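Local coordinates for protein thiosulfate sulfurtransferase RDL2, mitochondrial (Saccharomyces cerevisiae, PDB 6K6R) that catalyses the transfer of sulfane sulfur from thiosulfate to cyanide, yielding thiocyanate and sulfite, in yeast mitochondria, at residues Ala94-Asp99 / Tyr122-Thr127; Gly78-Pro83 / Glu117-Tyr122; Pro30-Phe35 / Ile129-Ile134; Asn40-Pro45 / Met65-Asn70. All blocks are in the same frame, centred on the assembly; numbering follows the deposited sequence.

Contact 1: residues Ala94-Asp99 / Tyr122-Thr127; sequences AKPPHD and YGYENT
His-98 and Tyr-124 make an offset aromatic stack between two surface loops of the rhodanese fold, each running from a helix toward a strand of the parallel sheet: residues 94-99 precede strand 101-104, and residues 122-127 lead into strand 127-129. The ring centroids lie 4.2 Å apart with the planes turned 20° from each other. His-98 ND1 sits above the middle of the tyrosine ring, whereas Tyr-124 CZ lies toward the rim of the imidazole, so the overlap is lopsided. In Tyr-124, chi1 (-68°) sets CG beside the backbone N; from there the ring extends to Pro-96 and Pro-97. The hydroxyl donates a hydrogen bond to Pro-96 O, modelled so short (2.4 Å) that its length is doubtful. Pro-97 O meets the ring edge at Tyr-124 CE1, 3.3 Å away, and Lys-95 CG packs 3.5 Å from the Tyr-124 hydroxyl oxygen; the lysine ammonium itself goes on to bond the carbonyls of Leu-80 and Leu-82. An alanine in place of Tyr-124 would probably leave one face of the His-98 ring without its partner and Pro-96 O without this donor, freeing the imidazole to turn. Gly-123 has a positive phi, and a CB there would press on His-98 ND1 and on the carbonyl oxygen of Tyr-122. Beyond the rings, a water lies 3.0 Å from His-98 O, to which it can donate, and accepts from Asn-126 N at 3.1 Å.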
loop_
_atom_site.group_PDB
_atom_site.type_symbol
_atom_site.label_atom_id
_atom_site.label_comp_id
_atom_site.label_asym_id
_atom_site.label_seq_id
_atom_site.Cartn_x
_atom_site.Cartn_y
_atom_site.Cartn_z
ATOM N N ALA A 94 11.693 4.702 5.061
ATOM C CA ALA A 94 11.369 4.774 6.478
ATOM C C ALA A 94 10.161 3.905 6.805
ATOM O O ALA A 94 9.195 3.838 6.039
ATOM C CB ALA A 94 11.099 6.221 6.888
ATOM N N LYS A 95 10.223 3.233 7.948
ATOM C CA LYS A 95 9.066 2.513 8.454
ATOM C C LYS A 95 7.966 3.519 8.769
ATOM O O LYS A 95 8.179 4.415 9.601
ATOM C CB LYS A 95 9.422 1.703 9.698
ATOM C CG LYS A 95 8.213 1.124 10.419
ATOM C CD LYS A 95 8.577 -0.114 11.225
ATOM C CE LYS A 95 7.765 -0.191 12.508
ATOM N NZ LYS A 95 7.399 -1.591 12.858
ATOM N N PRO A 96 6.804 3.427 8.130
ATOM C CA PRO A 96 5.767 4.448 8.309
ATOM C C PRO A 96 5.335 4.548 9.759
ATOM O O PRO A 96 5.191 3.526 10.446
ATOM C CB PRO A 96 4.617 3.951 7.419
ATOM C CG PRO A 96 4.914 2.509 7.151
ATOM C CD PRO A 96 6.401 2.382 7.174
ATOM N N PRO A 97 5.143 5.764 10.267
ATOM C CA PRO A 97 4.585 5.914 11.616
ATOM C C PRO A 97 3.200 5.295 11.696
ATOM O O PRO A 97 2.470 5.218 10.706
ATOM C CB PRO A 97 4.535 7.434 11.816
ATOM C CG PRO A 97 5.518 7.987 10.833
ATOM C CD PRO A 97 5.495 7.058 9.660
ATOM N N HIS A 98 2.840 4.849 12.900
ATOM C CA HIS A 98 1.588 4.125 13.082
ATOM C C HIS A 98 0.360 5.020 12.987
ATOM O O HIS A 98 -0.762 4.505 13.025
ATOM C CB HIS A 98 1.609 3.390 14.421
ATOM C CG HIS A 98 2.650 2.317 14.498
ATOM N ND1 HIS A 98 2.353 0.980 14.350
ATOM C CD2 HIS A 98 3.988 2.387 14.693
ATOM C CE1 HIS A 98 3.463 0.271 14.457
ATOM N NE2 HIS A 98 4.469 1.101 14.666
ATOM N N ASP A 99 0.539 6.335 12.861
ATOM C CA ASP A 99 -0.584 7.233 12.632
ATOM C C ASP A 99 -0.887 7.430 11.154
ATOM O O ASP A 99 -1.977 7.906 10.818
ATOM C CB ASP A 99 -0.319 8.596 13.281
ATOM C CG ASP A 99 1.100 9.082 13.060
ATOM O OD1 ASP A 99 1.399 9.560 11.944
ATOM O OD2 ASP A 99 1.914 8.987 14.000
ATOM N N TYR A 122 -0.240 -4.958 13.721
ATOM C CA TYR A 122 1.002 -4.338 14.162
ATOM C C TYR A 122 0.804 -2.915 14.670
ATOM O O TYR A 122 1.786 -2.181 14.820
ATOM C CB TYR A 122 2.030 -4.347 13.028
ATOM C CG TYR A 122 2.588 -5.718 12.723
ATOM C CD1 TYR A 122 3.121 -6.510 13.730
ATOM C CD2 TYR A 122 2.579 -6.221 11.429
ATOM C CE1 TYR A 122 3.632 -7.764 13.458
ATOM C CE2 TYR A 122 3.086 -7.476 11.147
ATOM C CZ TYR A 122 3.611 -8.242 12.166
ATOM O OH TYR A 122 4.117 -9.491 11.892
ATOM N N GLY A 123 -0.435 -2.505 14.933
ATOM C CA GLY A 123 -0.700 -1.186 15.461
ATOM C C GLY A 123 -1.099 -0.141 14.441
ATOM O O GLY A 123 -1.380 0.999 14.829
ATOM N N TYR A 124 -1.126 -0.483 13.154
ATOM C CA TYR A 124 -1.576 0.443 12.114
ATOM C C TYR A 124 -3.094 0.338 12.035
ATOM O O TYR A 124 -3.645 -0.488 11.306
ATOM C CB TYR A 124 -0.913 0.127 10.778
ATOM C CG TYR A 124 0.576 0.397 10.739
ATOM C CD1 TYR A 124 1.066 1.656 10.418
ATOM C CD2 TYR A 124 1.494 -0.610 11.017
ATOM C CE1 TYR A 124 2.426 1.908 10.378
ATOM C CE2 TYR A 124 2.855 -0.368 10.980
ATOM C CZ TYR A 124 3.316 0.892 10.660
ATOM O OH TYR A 124 4.669 1.139 10.621
ATOM N N GLU A 125 -3.782 1.185 12.799
ATOM C CA GLU A 125 -5.234 1.123 12.891
ATOM C C GLU A 125 -5.945 2.078 11.937
ATOM O O GLU A 125 -7.178 2.045 11.859
ATOM C CB GLU A 125 -5.690 1.400 14.330
ATOM C CG GLU A 125 -4.770 0.825 15.399
ATOM C CD GLU A 125 -4.978 -0.664 15.623
ATOM O OE1 GLU A 125 -5.926 -1.238 15.045
ATOM O OE2 GLU A 125 -4.199 -1.262 16.392
ATOM N N ASN A 126 -5.208 2.919 11.217
ATOM C CA ASN A 126 -5.763 3.789 10.183
ATOM C C ASN A 126 -5.355 3.197 8.837
ATOM O O ASN A 126 -4.211 3.356 8.401
ATOM C CB ASN A 126 -5.263 5.221 10.349
ATOM C CG ASN A 126 -6.072 6.222 9.545
ATOM O OD1 ASN A 126 -7.078 5.872 8.928
ATOM N ND2 ASN A 126 -5.632 7.475 9.547
ATOM N N THR A 127 -6.284 2.497 8.187
ATOM C CA THR A 127 -5.989 1.775 6.958
ATOM C C THR A 127 -7.066 2.032 5.913
ATOM O O THR A 127 -8.188 2.441 6.224
ATOM C CB THR A 127 -5.873 0.257 7.193
ATOM O OG1 THR A 127 -7.158 -0.276 7.537
ATOM C CG2 THR A 127 -4.882 -0.053 8.306
HETATM O O HOH W 1 -2.192 3.413 10.644
#

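Contact 2: residues Gly78-Pro83 / Glu117-Tyr122; sequences GALGLP and ELARSY
Gly-81 sits over one face of the Tyr-122 ring in a CH-pi contact, its CA 3.5 Å from the ring centroid and only 10° off the normal. Gly-81 N lies over the same face, 3.5 Å from Tyr-122 CD2. At the far end of the ring Tyr-122 OH comes 3.3 Å from Gly-78 CA, and Leu-80 CB lies 3.9 Å from Tyr-122 CD2. The closeness depends on glycine, for a CB on Gly-81 would run into Tyr-122 CE1. Replacing Tyr-122 by alanine would probably open a gap over Gly-81 and leave Gly-78 and the CB of Leu-80 without their aromatic neighbour. A second apolar contact runs deeper, where Leu-80 CD1 meets Ala-119 CB at 3.7 Å.

Ser-121 OG backs the opposite face of the tyrosine ring, 3.8 Å above its centre, and that hydroxyl is itself tied to Leu-118 O by a hydrogen bond. On the other side, the bonds Gly-81 N to Gly-78 O and Leu-82 N to Ala-79 O keep the 3-10 turn compact. Further out, the turn leads through Pro-83, the N-cap residue, into helix 84-91, while Leu-80 also reaches Leu-102 and Ala-119 reaches Phe-104, so the turn and the C-terminal end of helix 111-121 both rest on strand 101-104.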
loop_
_atom_site.group_PDB
_atom_site.type_symbol
_atom_site.label_atom_id
_atom_site.label_comp_id
_atom_site.label_asym_id
_atom_site.label_seq_id
_atom_site.Cartn_x
_atom_site.Cartn_y
_atom_site.Cartn_z
ATOM N N GLY A 78 5.564 -10.174 7.755
ATOM C CA GLY A 78 5.831 -9.513 9.017
ATOM C C GLY A 78 6.637 -8.239 8.859
ATOM O O GLY A 78 7.278 -7.783 9.810
ATOM N N ALA A 79 6.601 -7.651 7.660
ATOM C CA ALA A 79 7.407 -6.465 7.380
ATOM C C ALA A 79 7.035 -5.308 8.300
ATOM O O ALA A 79 7.907 -4.690 8.922
ATOM C CB ALA A 79 7.245 -6.059 5.917
ATOM N N LEU A 80 5.742 -4.999 8.401
ATOM C CA LEU A 80 5.300 -3.880 9.225
ATOM C C LEU A 80 5.468 -4.134 10.718
ATOM O O LEU A 80 5.129 -3.255 11.517
ATOM C CB LEU A 80 3.843 -3.542 8.910
ATOM C CG LEU A 80 3.646 -2.755 7.613
ATOM C CD1 LEU A 80 2.176 -2.668 7.244
ATOM C CD2 LEU A 80 4.258 -1.366 7.730
ATOM N N GLY A 81 5.972 -5.301 11.108
ATOM C CA GLY A 81 6.363 -5.577 12.472
ATOM C C GLY A 81 7.854 -5.520 12.712
ATOM O O GLY A 81 8.298 -5.791 13.833
ATOM N N LEU A 82 8.639 -5.175 11.695
ATOM C CA LEU A 82 10.085 -5.132 11.837
ATOM C C LEU A 82 10.504 -3.934 12.685
ATOM O O LEU A 82 9.810 -2.914 12.720
ATOM C CB LEU A 82 10.756 -5.039 10.469
ATOM C CG LEU A 82 10.792 -6.286 9.587
ATOM C CD1 LEU A 82 11.159 -5.901 8.164
ATOM C CD2 LEU A 82 11.774 -7.306 10.140
ATOM N N PRO A 83 11.633 -4.033 13.384
ATOM C CA PRO A 83 12.197 -2.844 14.029
ATOM C C PRO A 83 12.511 -1.765 13.002
ATOM O O PRO A 83 12.730 -2.037 11.819
ATOM C CB PRO A 83 13.467 -3.373 14.705
ATOM C CG PRO A 83 13.180 -4.818 14.940
ATOM C CD PRO A 83 12.354 -5.260 13.763
ATOM N N GLU A 117 -4.915 -6.637 7.097
ATOM C CA GLU A 117 -5.136 -7.296 8.380
ATOM C C GLU A 117 -3.841 -7.394 9.176
ATOM O O GLU A 117 -3.841 -7.233 10.402
ATOM C CB GLU A 117 -5.736 -8.684 8.157
ATOM C CG GLU A 117 -6.649 -9.154 9.274
ATOM C CD GLU A 117 -7.115 -10.582 9.076
ATOM O OE1 GLU A 117 -7.045 -11.079 7.932
ATOM O OE2 GLU A 117 -7.551 -11.208 10.065
ATOM N N LEU A 118 -2.724 -7.655 8.493
ATOM C CA LEU A 118 -1.438 -7.702 9.180
ATOM C C LEU A 118 -1.026 -6.320 9.671
ATOM O O LEU A 118 -0.428 -6.192 10.745
ATOM C CB LEU A 118 -0.373 -8.290 8.255
ATOM C CG LEU A 118 -0.445 -9.806 8.058
ATOM C CD1 LEU A 118 0.466 -10.247 6.925
ATOM C CD2 LEU A 118 -0.095 -10.530 9.347
ATOM N N ALA A 119 -1.344 -5.275 8.902
ATOM C CA ALA A 119 -1.033 -3.917 9.338
ATOM C C ALA A 119 -1.759 -3.575 10.631
ATOM O O ALA A 119 -1.168 -2.995 11.550
ATOM C CB ALA A 119 -1.390 -2.916 8.240
ATOM N N ARG A 120 -3.044 -3.929 10.725
ATOM C CA ARG A 120 -3.790 -3.688 11.954
ATOM C C ARG A 120 -3.274 -4.549 13.100
ATOM O O ARG A 120 -3.392 -4.160 14.267
ATOM C CB ARG A 120 -5.281 -3.939 11.726
ATOM C CG ARG A 120 -6.010 -2.775 11.073
ATOM C CD ARG A 120 -7.517 -2.982 11.080
ATOM N NE ARG A 120 -7.937 -3.991 10.112
ATOM C CZ ARG A 120 -8.578 -5.111 10.431
ATOM N NH1 ARG A 120 -8.876 -5.371 11.698
ATOM N NH2 ARG A 120 -8.921 -5.972 9.483
ATOM N N SER A 121 -2.701 -5.714 12.790
ATOM C CA SER A 121 -2.105 -6.553 13.822
ATOM C C SER A 121 -0.810 -5.972 14.373
ATOM O O SER A 121 -0.328 -6.453 15.403
ATOM C CB SER A 121 -1.847 -7.959 13.273
ATOM O OG SER A 121 -0.669 -7.994 12.484
ATOM N N TYR A 122 -0.240 -4.958 13.721
ATOM C CA TYR A 122 1.002 -4.338 14.162
ATOM C C TYR A 122 0.804 -2.915 14.670
ATOM O O TYR A 122 1.786 -2.181 14.820
ATOM C CB TYR A 122 2.030 -4.347 13.028
ATOM C CG TYR A 122 2.588 -5.718 12.723
ATOM C CD1 TYR A 122 3.121 -6.510 13.730
ATOM C CD2 TYR A 122 2.579 -6.221 11.429
ATOM C CE1 TYR A 122 3.632 -7.764 13.458
ATOM C CE2 TYR A 122 3.086 -7.476 11.147
ATOM C CZ TYR A 122 3.611 -8.242 12.166
ATOM O OH TYR A 122 4.117 -9.491 11.892
#

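Contact 3: residues Pro30-Phe35 / Ile129-Ile134; sequences PKIYTF and IYPGSI
Ile-129 is held by Lys-31 and Tyr-33 through two backbone hydrogen bonds that make a parallel bridge with Ile-32. Ile-129 N donates to Lys-31 O at 2.8 Å with an N-H...O angle of 157°, and Tyr-33 N donates to Ile-129 O at 164°. The same carbonyl oxygen also receives a CA-H...O contact from Ile-32 CA.

Apolar contacts come second. Ile-32 and Ile-129 lie side by side, pointing the same way, with CG1 of the first 4.0 Å from CD1 of the second. Ile-129 CG1 stands between its own backbone N and carbonyl carbon (chi1 53°), leaving CG2 to pack 3.6 Å from Pro-30 CG. Ile-32 also turns its CG2 to Pro-131 CG, 3.7 Å away, the two side chains crossing at about a right angle.

The aromatic contacts are largely edgewise. Tyr-33 O lies in the plane of the Tyr-130 ring, 3.4 Å from Tyr-130 CD1, and Tyr-130 OH lies in the plane of the Phe-35 ring, 3.8 Å from Phe-35 CD1. Gly-132 N lies over the centre of the Tyr-130 ring, and a CB on this glycine would strike Tyr-130 OH. The hydroxyl of Tyr-33, by contrast, leaves the contact to bond Glu-101 on strand 101-104.

Together these interactions dock the short N-terminal strand 31-32 beside strand 127-129, as one of the two edge strands of the five-stranded parallel sheet, in strand order 1-5-4-2-3, that forms the core of this rhodanese domain.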
loop_
_atom_site.group_PDB
_atom_site.type_symbol
_atom_site.label_atom_id
_atom_site.label_comp_id
_atom_site.label_asym_id
_atom_site.label_seq_id
_atom_site.Cartn_x
_atom_site.Cartn_y
_atom_site.Cartn_z
ATOM N N PRO A 30 -11.123 -1.337 6.822
ATOM C CA PRO A 30 -10.436 -0.300 6.044
ATOM C C PRO A 30 -11.398 0.505 5.187
ATOM O O PRO A 30 -12.422 0.007 4.713
ATOM C CB PRO A 30 -9.456 -1.100 5.175
ATOM C CG PRO A 30 -10.058 -2.460 5.087
ATOM C CD PRO A 30 -10.698 -2.690 6.423
ATOM N N LYS A 31 -11.048 1.774 4.991
ATOM C CA LYS A 31 -11.837 2.657 4.143
ATOM C C LYS A 31 -11.638 2.291 2.677
ATOM O O LYS A 31 -10.507 2.096 2.223
ATOM C CB LYS A 31 -11.437 4.110 4.393
ATOM C CG LYS A 31 -12.158 5.135 3.536
ATOM C CD LYS A 31 -11.545 6.513 3.743
ATOM C CE LYS A 31 -12.290 7.590 2.975
ATOM N NZ LYS A 31 -11.639 8.920 3.139
ATOM N N ILE A 32 -12.737 2.195 1.937
ATOM C CA ILE A 32 -12.706 1.767 0.543
ATOM C C ILE A 32 -12.482 2.982 -0.346
ATOM O O ILE A 32 -13.223 3.970 -0.266
ATOM C CB ILE A 32 -14.002 1.033 0.162
ATOM C CG1 ILE A 32 -14.299 -0.103 1.146
ATOM C CG2 ILE A 32 -13.910 0.494 -1.255
ATOM C CD1 ILE A 32 -15.309 0.254 2.224
ATOM N N TYR A 33 -11.463 2.909 -1.198
ATOM C CA TYR A 33 -11.105 3.991 -2.103
ATOM C C TYR A 33 -11.442 3.610 -3.540
ATOM O O TYR A 33 -11.419 2.434 -3.910
ATOM C CB TYR A 33 -9.615 4.331 -1.995
ATOM C CG TYR A 33 -9.248 5.119 -0.758
ATOM C CD1 TYR A 33 -9.180 4.505 0.485
ATOM C CD2 TYR A 33 -8.968 6.477 -0.835
ATOM C CE1 TYR A 33 -8.846 5.222 1.619
ATOM C CE2 TYR A 33 -8.632 7.203 0.293
ATOM C CZ TYR A 33 -8.573 6.571 1.516
ATOM O OH TYR A 33 -8.239 7.289 2.641
ATOM N N THR A 34 -11.750 4.621 -4.348
ATOM C CA THR A 34 -12.088 4.425 -5.747
ATOM C C THR A 34 -10.917 4.847 -6.631
ATOM O O THR A 34 -9.882 5.319 -6.155
ATOM C CB THR A 34 -13.355 5.203 -6.108
ATOM O OG1 THR A 34 -13.143 6.599 -5.868
ATOM C CG2 THR A 34 -14.530 4.723 -5.270
ATOM N N PHE A 35 -11.091 4.671 -7.942
ATOM C CA PHE A 35 -10.046 5.050 -8.890
ATOM C C PHE A 35 -9.723 6.535 -8.786
ATOM O O PHE A 35 -8.551 6.926 -8.742
ATOM C CB PHE A 35 -10.478 4.686 -10.313
ATOM C CG PHE A 35 -9.503 5.116 -11.376
ATOM C CD1 PHE A 35 -8.470 4.280 -11.767
ATOM C CD2 PHE A 35 -9.630 6.350 -11.996
ATOM C CE1 PHE A 35 -7.575 4.671 -12.747
ATOM C CE2 PHE A 35 -8.737 6.747 -12.974
ATOM C CZ PHE A 35 -7.709 5.906 -13.351
ATOM N N ILE A 129 -8.226 0.618 1.564
ATOM C CA ILE A 129 -8.083 -0.394 0.521
ATOM C C ILE A 129 -8.609 0.162 -0.794
ATOM O O ILE A 129 -9.708 0.725 -0.843
ATOM C CB ILE A 129 -8.821 -1.702 0.876
ATOM C CG1 ILE A 129 -10.281 -1.418 1.238
ATOM C CG2 ILE A 129 -8.112 -2.435 2.008
ATOM C CD1 ILE A 129 -11.199 -2.608 1.051
ATOM N N TYR A 130 -7.822 0.004 -1.859
ATOM C CA TYR A 130 -8.301 0.246 -3.210
ATOM C C TYR A 130 -8.608 -1.100 -3.846
ATOM O O TYR A 130 -7.672 -1.842 -4.180
ATOM C CB TYR A 130 -7.266 1.007 -4.037
ATOM C CG TYR A 130 -7.594 1.067 -5.513
ATOM C CD1 TYR A 130 -8.839 1.502 -5.951
ATOM C CD2 TYR A 130 -6.661 0.685 -6.470
ATOM C CE1 TYR A 130 -9.146 1.557 -7.298
ATOM C CE2 TYR A 130 -6.959 0.736 -7.820
ATOM C CZ TYR A 130 -8.203 1.173 -8.228
ATOM O OH TYR A 130 -8.505 1.227 -9.569
ATOM N N PRO A 131 -9.880 -1.465 -4.026
ATOM C CA PRO A 131 -10.197 -2.822 -4.505
ATOM C C PRO A 131 -9.686 -3.122 -5.903
ATOM O O PRO A 131 -9.567 -4.301 -6.259
ATOM C CB PRO A 131 -11.733 -2.861 -4.459
ATOM C CG PRO A 131 -12.124 -1.760 -3.525
ATOM C CD PRO A 131 -11.090 -0.694 -3.703
ATOM N N GLY A 132 -9.383 -2.107 -6.706
ATOM C CA GLY A 132 -8.948 -2.358 -8.068
ATOM C C GLY A 132 -7.538 -2.922 -8.115
ATOM O O GLY A 132 -6.663 -2.539 -7.336
ATOM N N SER A 133 -7.325 -3.852 -9.040
ATOM C CA SER A 133 -5.993 -4.383 -9.272
ATOM C C SER A 133 -5.182 -3.415 -10.126
ATOM O O SER A 133 -5.718 -2.484 -10.735
ATOM C CB SER A 133 -6.066 -5.751 -9.953
ATOM O OG SER A 133 -6.523 -5.633 -11.290
ATOM N N ILE A 134 -3.867 -3.640 -10.157
ATOM C CA ILE A 134 -2.994 -2.818 -10.992
ATOM C C ILE A 134 -3.403 -2.932 -12.455
ATOM O O ILE A 134 -3.398 -1.941 -13.196
ATOM C CB ILE A 134 -1.520 -3.211 -10.773
ATOM C CG1 ILE A 134 -1.026 -2.683 -9.425
ATOM C CG2 ILE A 134 -0.644 -2.689 -11.902
ATOM C CD1 ILE A 134 -0.740 -1.197 -9.420
#

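Contact 4: residues Asn40-Pro45 / Met65-Asn70; sequences NLVEHP and MPTTIN
Val-42 overlaps Met-65 and Pro-66 with its two methyl groups, one to each. Its CG2 meets the terminal methyl CE of Met-65 at 3.6 Å, while CG1, anti to the backbone N (chi1 169°), lies 3.7 Å from Pro-66 CG. The methionine reaches across because its chain runs extended and then bends at chi3 (93°), carrying CE toward the valine. Val-42 and Met-65 both touch Leu-51 of strand 49-53 as well, so this apolar cluster continues into the sheet.

The CB of Thr-67 points toward segment 40-45, and its CG2 lies 4.1 Å from Pro-45 CG, just past the helix. The polar part of the contact is a water molecule that bridges the two sides, donating one hydrogen bond to Leu-41 O at 2.9 Å and another to Thr-67 OG1 at 2.8 Å. The helix carbonyl is thereby linked to a side chain that does not bond it directly.

Thr-67 owes its place to a type II beta turn from Met-65 to Thr-68, closed by Thr-68 N donating to Met-65 O; with Pro-66 second, the threonine takes the third position at positive phi. The arrangement is a helix end, that of 35-43, packed on a turn leading into edge strand 69-70 of the parallel alpha/beta rhodanese domain.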
loop_
_atom_site.group_PDB
_atom_site.type_symbol
_atom_site.label_atom_id
_atom_site.label_comp_id
_atom_site.label_asym_id
_atom_site.label_seq_id
_atom_site.Cartn_x
_atom_site.Cartn_y
_atom_site.Cartn_z
ATOM N N ASN A 40 -6.380 11.015 -7.416
ATOM C CA ASN A 40 -6.150 12.285 -6.733
ATOM C C ASN A 40 -4.966 12.189 -5.780
ATOM O O ASN A 40 -4.170 13.128 -5.675
ATOM C CB ASN A 40 -7.409 12.713 -5.979
ATOM C CG ASN A 40 -8.523 13.157 -6.906
ATOM O OD1 ASN A 40 -8.279 13.541 -8.050
ATOM N ND2 ASN A 40 -9.757 13.108 -6.414
ATOM N N LEU A 41 -4.834 11.060 -5.081
ATOM C CA LEU A 41 -3.731 10.895 -4.140
ATOM C C LEU A 41 -2.391 10.785 -4.854
ATOM O O LEU A 41 -1.368 11.230 -4.322
ATOM C CB LEU A 41 -3.968 9.664 -3.266
ATOM C CG LEU A 41 -4.574 9.933 -1.888
ATOM C CD1 LEU A 41 -4.518 8.681 -1.031
ATOM C CD2 LEU A 41 -3.859 11.087 -1.206
ATOM N N VAL A 42 -2.372 10.197 -6.052
ATOM C CA VAL A 42 -1.129 10.115 -6.813
ATOM C C VAL A 42 -0.752 11.484 -7.365
ATOM O O VAL A 42 0.422 11.873 -7.347
ATOM C CB VAL A 42 -1.259 9.064 -7.932
ATOM C CG1 VAL A 42 -0.084 9.156 -8.893
ATOM C CG2 VAL A 42 -1.353 7.670 -7.337
ATOM N N GLU A 43 -1.740 12.241 -7.847
ATOM C CA GLU A 43 -1.453 13.552 -8.422
ATOM C C GLU A 43 -1.086 14.566 -7.345
ATOM O O GLU A 43 -0.231 15.431 -7.566
ATOM C CB GLU A 43 -2.651 14.039 -9.236
ATOM C CG GLU A 43 -2.774 13.385 -10.605
ATOM C CD GLU A 43 -4.130 13.610 -11.241
ATOM O OE1 GLU A 43 -5.039 14.113 -10.547
ATOM O OE2 GLU A 43 -4.289 13.279 -12.436
ATOM N N HIS A 44 -1.718 14.478 -6.174
ATOM C CA HIS A 44 -1.447 15.377 -5.054
ATOM C C HIS A 44 -1.196 14.536 -3.811
ATOM O O HIS A 44 -2.139 14.173 -3.093
ATOM C CB HIS A 44 -2.598 16.358 -4.836
ATOM C CG HIS A 44 -2.996 17.107 -6.070
ATOM N ND1 HIS A 44 -4.132 16.807 -6.790
ATOM C CD2 HIS A 44 -2.407 18.143 -6.713
ATOM C CE1 HIS A 44 -4.227 17.625 -7.822
ATOM N NE2 HIS A 44 -3.193 18.446 -7.798
ATOM N N PRO A 45 0.063 14.202 -3.529
ATOM C CA PRO A 45 0.362 13.368 -2.357
ATOM C C PRO A 45 -0.081 14.031 -1.061
ATOM O O PRO A 45 0.051 15.245 -0.880
ATOM C CB PRO A 45 1.885 13.211 -2.414
ATOM C CG PRO A 45 2.228 13.409 -3.853
ATOM C CD PRO A 45 1.257 14.440 -4.356
ATOM N N MET A 65 3.061 2.094 -9.584
ATOM C CA MET A 65 2.212 3.264 -9.417
ATOM C C MET A 65 3.011 4.344 -8.703
ATOM O O MET A 65 3.529 4.093 -7.607
ATOM C CB MET A 65 0.956 2.907 -8.630
ATOM C CG MET A 65 -0.165 3.924 -8.765
ATOM S SD MET A 65 -1.676 3.399 -7.935
ATOM C CE MET A 65 -1.456 4.166 -6.339
ATOM N N PRO A 66 3.164 5.535 -9.283
ATOM C CA PRO A 66 4.002 6.560 -8.650
ATOM C C PRO A 66 3.507 6.914 -7.255
ATOM O O PRO A 66 2.315 6.827 -6.954
ATOM C CB PRO A 66 3.893 7.756 -9.607
ATOM C CG PRO A 66 2.730 7.451 -10.506
ATOM C CD PRO A 66 2.648 5.966 -10.592
ATOM N N THR A 67 4.456 7.303 -6.400
ATOM C CA THR A 67 4.295 7.668 -4.993
ATOM C C THR A 67 3.980 6.479 -4.091
ATOM O O THR A 67 3.756 6.678 -2.891
ATOM C CB THR A 67 3.220 8.745 -4.768
ATOM O OG1 THR A 67 1.921 8.190 -5.012
ATOM C CG2 THR A 67 3.449 9.936 -5.690
ATOM N N THR A 68 3.964 5.256 -4.611
ATOM C CA THR A 68 3.695 4.100 -3.771
ATOM C C THR A 68 4.971 3.602 -3.102
ATOM O O THR A 68 6.089 3.848 -3.565
ATOM C CB THR A 68 3.079 2.958 -4.581
ATOM O OG1 THR A 68 3.874 2.709 -5.748
ATOM C CG2 THR A 68 1.669 3.303 -4.997
ATOM N N ILE A 69 4.788 2.889 -1.995
ATOM C CA ILE A 69 5.849 2.121 -1.356
ATOM C C ILE A 69 5.522 0.646 -1.535
ATOM O O ILE A 69 4.349 0.255 -1.524
ATOM C CB ILE A 69 6.005 2.481 0.136
ATOM C CG1 ILE A 69 4.714 2.199 0.906
ATOM C CG2 ILE A 69 6.415 3.940 0.292
ATOM C CD1 ILE A 69 4.868 2.291 2.412
ATOM N N ASN A 70 6.558 -0.172 -1.723
ATOM C CA ASN A 70 6.392 -1.594 -2.000
ATOM C C ASN A 70 6.680 -2.380 -0.728
ATOM O O ASN A 70 7.815 -2.395 -0.241
ATOM C CB ASN A 70 7.306 -2.038 -3.140
ATOM C CG ASN A 70 7.136 -3.507 -3.489
ATOM O OD1 ASN A 70 8.064 -4.152 -3.971
ATOM N ND2 ASN A 70 5.941 -4.040 -3.250
HETATM O O HOH W 2 0.421 9.455 -2.969
#

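From the N terminus, the chain first lays down 30-35, whose partner comes only at 129-134, so contact 3 spans all the others. Contact 4 opens next, on helix 35-43, and closes at 65-70, the turn that runs into the other edge strand, 69-70. Contacts 1 and 2 follow in series with it and cross each other: 78-83 and 94-99 appear in turn, then 117-122 and 122-127 pair with them in the same order, sharing Tyr-122. Contact 2 ties the loop before helix 84-91 to the end of helix 111-121; contact 1 ties the loops that lead into strands 101-104 and 127-129. Thr-127 O and Lys-31 N probably link contact 1 to contact 3, whose closure finally joins the chain's beginning to its last strand.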